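PDB 3WOC: hypothetical protein from Sus scrofa, which is a heparin-binding, prostate-derived glycoprotein of boar sperm with a jacalin-like lectin fold, possibly involved in capacitation. Local coordinates for residues 26-31 with 57-62; 38-43 with 125-130. All coordinates share one frame; numbering follows the deposited sequence.

How the contacts relate
Both contacts involve the four-stranded sheet of strands 47-53, 37-44, 24-31 and 58-63. Contact 1 lies within that sheet and pairs strand 24-31 with the outermost strand 58-63. It is partly buried: I27, V29 and L62 are inside, A59 and E61 exposed on the R28 and F30 face. Contact 2 leaves the sheet: strand 37-44, the other neighbour of 24-31, meets segment 125-130, which leads into strand 127-135 of a different sheet. Backbone bonds such as R28 N to Q41 O join the two. Contact 1 is mostly main-chain bonding, with a salt bridge on one face. Contact 2 has no backbone pairing; it combines isoleucine packing, I40 and I127 buried, with a K38 hydrogen bond toward the surface.

Contact 1 of 2, residues 26-31 with 57-62; sequences GIRVFV and GKAHEL
The F30 ring carries A59 over one face and has G57 O at its edge. The methyl CB of A59 lies 4.0 Å from the F30 ring centroid, 28° off the normal, a CH-pi contact made nearest CE1 and CZ. The R28 guanidinium meets E61 at its edge. R28 NE donates to E61 OE1 at 2.7 Å in a salt bridge, and NH2 adds a weak bond to the same oxygen. OE1 is approached from above the carboxylate plane, and the two planar groups are 30° apart. The R28 chain runs beside that of E61 and bends at chi3 (-81°), which sets the position of NE. W48 gives R28 a cation-pi partner, and K51 does the same for F30. The H60 ring lies on the sheet's other face, with V29 O at its edge. H60 ND1 bonds weakly to V29 O at 3.3 Å. V31 crosses H60 at about a right angle, V31 CB 3.7 Å from H60 CE1. On the same face I27 CG2 touches L62 CB at 3.8 Å, and both residues pack on L86 of another sheet. Backbone bonds run in pairs at I27-L62, V29-H60 and V31-K58; V29 N to H60 O is 2.7 Å. This is regular antiparallel pairing at the margin of one sheet of the beta-prism fold of jacalin-like lectins.

Contact 2 of 2, residues 38-43 with 125-130; sequences KSIQVR and YGITGI. With SO4 (sulfate ion), chain G.
I40 and I127 meet through their CD1 methyls, 3.7 Å apart, with the two side chains crossing at about a right angle. I127 CD1 also lies 3.9 Å from I40 CG2, so it touches both branches of I40. In I127, CG1 is anti to the carbonyl carbon (chi1 -74°), and an extended chi2 then sets CD1 toward I40. I130 comes in more loosely, its CD1 4.5 Å from I40 CD1. F14 of strand 12-17 and V29 of strand 24-31 also pack against I40. Side chains from two sheets thus meet in the interior of the beta-prism, the fold of jacalin-like lectins. Segment 125-130 turns a corner at T128, where T128 and G129 both face Q121 in a classic beta bulge. I127 and I130 lie before and after this corner, and both reach I40 CD1.

At K38 and G126 the two backbones come very close. G126 CA makes a CA-H...O contact with K38 O at 3.4 Å. The CA atoms of K38 and G126 are 3.5 Å apart, and G126 has no side chain at this close approach. The K38 side chain starts away from segment 125-130 but curls back to it. Bends at chi3 (67°) and chi4 place CE and NZ on this return path. K38 NZ then donates to Y125 O at 2.7 Å, tilted 17° from the carbonyl plane. K38 CG also lies close to that oxygen. K38 NZ also donates to O4 of a sulfate ion at 3.0 Å. The sulfate, probably from the crystallisation liquor, is also bonded to V34 N.

Contact 1 of 2, residues 26-31 with 57-62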
loop_
_atom_site.group_PDB
_atom_site.type_symbol
_atom_site.label_atom_id
_atom_site.label_comp_id
_atom_site.label_asym_id
_atom_site.label_seq_id
_atom_site.Cartn_x
_atom_site.Cartn_y
_atom_site.Cartn_z
ATOM N N GLY A 26 0.267 -4.877 -9.831
ATOM C CA GLY A 26 -0.070 -5.772 -8.734
ATOM C C GLY A 26 0.310 -5.209 -7.381
ATOM O O GLY A 26 1.088 -4.256 -7.285
ATOM N N ILE A 27 -0.239 -5.812 -6.332
ATOM C CA ILE A 27 -0.010 -5.356 -4.966
ATOM C C ILE A 27 0.065 -6.555 -4.017
ATOM O O ILE A 27 -0.768 -7.460 -4.074
ATOM C CB ILE A 27 -1.109 -4.340 -4.527
ATOM C CG1 ILE A 27 -0.530 -3.224 -3.638
ATOM C CG2 ILE A 27 -2.318 -5.053 -3.928
ATOM C CD1 ILE A 27 -0.216 -3.608 -2.193
ATOM N N ARG A 28 1.081 -6.555 -3.160
ATOM C CA ARG A 28 1.293 -7.636 -2.206
ATOM C C ARG A 28 1.243 -7.105 -0.775
ATOM O O ARG A 28 2.035 -6.242 -0.396
ATOM C CB ARG A 28 2.631 -8.326 -2.480
ATOM C CG ARG A 28 2.799 -9.686 -1.824
ATOM C CD ARG A 28 4.128 -10.312 -2.224
ATOM N NE ARG A 28 4.072 -10.950 -3.536
ATOM C CZ ARG A 28 5.135 -11.332 -4.237
ATOM N NH1 ARG A 28 6.362 -11.133 -3.768
ATOM N NH2 ARG A 28 4.971 -11.911 -5.419
ATOM N N VAL A 29 0.297 -7.619 0.005
ATOM C CA VAL A 29 0.142 -7.227 1.403
ATOM C C VAL A 29 0.395 -8.423 2.323
ATOM O O VAL A 29 -0.191 -9.492 2.143
ATOM C CB VAL A 29 -1.256 -6.613 1.675
ATOM C CG1 VAL A 29 -1.459 -6.345 3.155
ATOM C CG2 VAL A 29 -1.438 -5.326 0.884
ATOM N N PHE A 30 1.279 -8.233 3.300
ATOM C CA PHE A 30 1.592 -9.269 4.277
ATOM C C PHE A 30 0.833 -9.033 5.580
ATOM O O PHE A 30 0.981 -7.987 6.219
ATOM C CB PHE A 30 3.098 -9.329 4.526
ATOM C CG PHE A 30 3.880 -9.901 3.377
ATOM C CD1 PHE A 30 4.349 -11.212 3.423
ATOM C CD2 PHE A 30 4.154 -9.132 2.247
ATOM C CE1 PHE A 30 5.081 -11.749 2.363
ATOM C CE2 PHE A 30 4.881 -9.657 1.182
ATOM C CZ PHE A 30 5.347 -10.967 1.239
ATOM N N VAL A 31 0.011 -10.008 5.954
ATOM C CA VAL A 31 -0.823 -9.923 7.149
ATOM C C VAL A 31 -0.408 -10.989 8.167
ATOM O O VAL A 31 -0.173 -12.148 7.810
ATOM C CB VAL A 31 -2.331 -10.052 6.793
ATOM C CG1 VAL A 31 -3.201 -10.073 8.047
ATOM C CG2 VAL A 31 -2.766 -8.913 5.872
ATOM N N GLY A 57 4.378 -12.754 8.517
ATOM C CA GLY A 57 3.013 -12.811 8.013
ATOM C C GLY A 57 2.909 -13.575 6.704
ATOM O O GLY A 57 3.918 -14.034 6.155
ATOM N N LYS A 58 1.681 -13.716 6.209
ATOM C CA LYS A 58 1.436 -14.407 4.945
ATOM C C LYS A 58 1.080 -13.434 3.824
ATOM O O LYS A 58 0.334 -12.476 4.031
ATOM C CB LYS A 58 0.369 -15.510 5.089
ATOM C CG LYS A 58 -0.787 -15.213 6.054
ATOM C CD LYS A 58 -0.561 -15.857 7.429
ATOM C CE LYS A 58 -1.555 -15.356 8.475
ATOM N NZ LYS A 58 -2.931 -15.898 8.273
ATOM N N ALA A 59 1.625 -13.695 2.638
ATOM C CA ALA A 59 1.429 -12.843 1.467
ATOM C C ALA A 59 0.022 -12.946 0.896
ATOM O O ALA A 59 -0.499 -14.044 0.688
ATOM C CB ALA A 59 2.458 -13.172 0.390
ATOM N N HIS A 60 -0.585 -11.788 0.660
ATOM C CA HIS A 60 -1.863 -11.683 -0.028
ATOM C C HIS A 60 -1.651 -10.784 -1.239
ATOM O O HIS A 60 -0.952 -9.773 -1.142
ATOM C CB HIS A 60 -2.925 -11.069 0.884
ATOM C CG HIS A 60 -3.160 -11.832 2.151
ATOM N ND1 HIS A 60 -2.258 -11.846 3.194
ATOM C CD2 HIS A 60 -4.210 -12.588 2.552
ATOM C CE1 HIS A 60 -2.736 -12.588 4.177
ATOM N NE2 HIS A 60 -3.920 -13.049 3.814
ATOM N N GLU A 61 -2.245 -11.144 -2.372
ATOM C CA GLU A 61 -2.038 -10.388 -3.605
ATOM C C GLU A 61 -3.327 -10.006 -4.324
ATOM O O GLU A 61 -4.280 -10.787 -4.380
ATOM C CB GLU A 61 -1.143 -11.168 -4.568
ATOM C CG GLU A 61 0.329 -11.181 -4.198
ATOM C CD GLU A 61 1.132 -12.183 -5.008
ATOM O OE1 GLU A 61 2.176 -12.650 -4.505
ATOM O OE2 GLU A 61 0.723 -12.512 -6.142
ATOM N N LEU A 62 -3.344 -8.786 -4.852
ATOM C CA LEU A 62 -4.287 -8.401 -5.889
ATOM C C LEU A 62 -3.482 -8.219 -7.163
ATOM O O LEU A 62 -2.602 -7.361 -7.231
ATOM C CB LEU A 62 -5.033 -7.109 -5.534
ATOM C CG LEU A 62 -5.881 -6.450 -6.636
ATOM C CD1 LEU A 62 -7.088 -7.301 -7.036
ATOM C CD2 LEU A 62 -6.325 -5.052 -6.225
#

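Contact 2 of 2, residues 38-43 with 125-130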
loop_
_atom_site.group_PDB
_atom_site.type_symbol
_atom_site.label_atom_id
_atom_site.label_comp_id
_atom_site.label_asym_id
_atom_site.label_seq_id
_atom_site.Cartn_x
_atom_site.Cartn_y
_atom_site.Cartn_z
ATOM N N LYS A 38 1.679 -5.866 7.949
ATOM C CA LYS A 38 3.070 -5.874 8.387
ATOM C C LYS A 38 4.000 -5.195 7.394
ATOM O O LYS A 38 4.943 -4.504 7.789
ATOM C CB LYS A 38 3.538 -7.308 8.637
ATOM C CG LYS A 38 2.764 -8.039 9.725
ATOM C CD LYS A 38 3.360 -9.410 10.019
ATOM C CE LYS A 38 4.753 -9.324 10.643
ATOM N NZ LYS A 38 4.740 -8.718 11.998
ATOM N N SER A 39 3.734 -5.409 6.108
ATOM C CA SER A 39 4.537 -4.847 5.030
ATOM C C SER A 39 3.753 -4.853 3.722
ATOM O O SER A 39 2.773 -5.591 3.585
ATOM C CB SER A 39 5.839 -5.633 4.861
ATOM O OG SER A 39 5.585 -6.998 4.595
ATOM N N ILE A 40 4.164 -4.014 2.771
ATOM C CA ILE A 40 3.625 -4.104 1.413
ATOM C C ILE A 40 4.709 -4.253 0.352
ATOM O O ILE A 40 5.893 -4.014 0.602
ATOM C CB ILE A 40 2.639 -2.946 1.021
ATOM C CG1 ILE A 40 3.384 -1.639 0.695
ATOM C CG2 ILE A 40 1.499 -2.799 2.049
ATOM C CD1 ILE A 40 3.459 -0.640 1.823
ATOM N N GLN A 41 4.276 -4.668 -0.832
ATOM C CA GLN A 41 5.140 -4.788 -1.987
ATOM C C GLN A 41 4.299 -4.447 -3.211
ATOM O O GLN A 41 3.143 -4.863 -3.321
ATOM C CB GLN A 41 5.705 -6.206 -2.078
ATOM C CG GLN A 41 7.072 -6.291 -2.731
ATOM C CD GLN A 41 7.755 -7.639 -2.527
ATOM O OE1 GLN A 41 7.277 -8.492 -1.776
ATOM N NE2 GLN A 41 8.883 -7.832 -3.197
ATOM N N VAL A 42 4.875 -3.667 -4.115
ATOM C CA VAL A 42 4.170 -3.220 -5.309
ATOM C C VAL A 42 4.911 -3.698 -6.561
ATOM O O VAL A 42 6.133 -3.608 -6.634
ATOM C CB VAL A 42 3.951 -1.671 -5.287
ATOM C CG1 VAL A 42 5.213 -0.940 -4.875
ATOM C CG2 VAL A 42 3.430 -1.146 -6.619
ATOM N N ARG A 43 4.168 -4.231 -7.527
ATOM C CA ARG A 43 4.770 -4.684 -8.782
ATOM C C ARG A 43 4.623 -3.648 -9.886
ATOM O O ARG A 43 3.512 -3.239 -10.224
ATOM C CB ARG A 43 4.181 -6.022 -9.231
ATOM C CG ARG A 43 4.990 -6.716 -10.327
ATOM C CD ARG A 43 4.340 -8.015 -10.759
ATOM N NE ARG A 43 3.002 -7.796 -11.303
ATOM C CZ ARG A 43 2.272 -8.725 -11.916
ATOM N NH1 ARG A 43 2.748 -9.954 -12.078
ATOM N NH2 ARG A 43 1.064 -8.418 -12.377
ATOM N N TYR A 125 5.435 -4.167 14.653
ATOM C CA TYR A 125 4.756 -5.335 14.106
ATOM C C TYR A 125 4.353 -5.119 12.653
ATOM O O TYR A 125 4.071 -6.075 11.932
ATOM C CB TYR A 125 3.519 -5.666 14.938
ATOM C CG TYR A 125 3.810 -5.957 16.392
ATOM C CD1 TYR A 125 3.123 -5.288 17.404
ATOM C CD2 TYR A 125 4.773 -6.903 16.759
ATOM C CE1 TYR A 125 3.379 -5.559 18.743
ATOM C CE2 TYR A 125 5.038 -7.174 18.091
ATOM C CZ TYR A 125 4.339 -6.497 19.077
ATOM O OH TYR A 125 4.599 -6.767 20.399
ATOM N N GLY A 126 4.327 -3.862 12.226
ATOM C CA GLY A 126 3.920 -3.554 10.871
ATOM C C GLY A 126 3.923 -2.084 10.562
ATOM O O GLY A 126 4.635 -1.306 11.195
ATOM N N ILE A 127 3.121 -1.720 9.567
ATOM C CA ILE A 127 3.002 -0.345 9.097
ATOM C C ILE A 127 2.166 0.454 10.085
ATOM O O ILE A 127 1.120 -0.011 10.541
ATOM C CB ILE A 127 2.378 -0.309 7.674
ATOM C CG1 ILE A 127 3.404 -0.781 6.639
ATOM C CG2 ILE A 127 1.838 1.086 7.319
ATOM C CD1 ILE A 127 2.787 -1.321 5.363
ATOM N N THR A 128 2.640 1.654 10.405
ATOM C CA THR A 128 1.992 2.530 11.381
ATOM C C THR A 128 1.405 3.780 10.736
ATOM O O THR A 128 0.571 4.461 11.333
ATOM C CB THR A 128 2.974 2.951 12.496
ATOM O OG1 THR A 128 4.212 3.369 11.910
ATOM C CG2 THR A 128 3.242 1.795 13.433
ATOM N N GLY A 129 1.859 4.079 9.524
ATOM C CA GLY A 129 1.358 5.209 8.745
ATOM C C GLY A 129 1.490 4.937 7.259
ATOM O O GLY A 129 2.485 4.366 6.805
ATOM N N ILE A 130 0.486 5.346 6.491
ATOM C CA ILE A 130 0.498 5.094 5.051
ATOM C C ILE A 130 -0.033 6.275 4.237
ATOM O O ILE A 130 -0.989 6.947 4.635
ATOM C CB ILE A 130 -0.224 3.753 4.684
ATOM C CG1 ILE A 130 0.147 3.309 3.255
ATOM C CG2 ILE A 130 -1.740 3.856 4.908
ATOM C CD1 ILE A 130 -0.070 1.830 2.964
HETATM S S SO4 G . 1.612 -10.102 13.817
HETATM O O1 SO4 G . 2.011 -9.604 15.133
HETATM O O2 SO4 G . 1.095 -8.997 13.021
HETATM O O3 SO4 G . 0.564 -11.104 13.960
HETATM O O4 SO4 G . 2.767 -10.692 13.147
#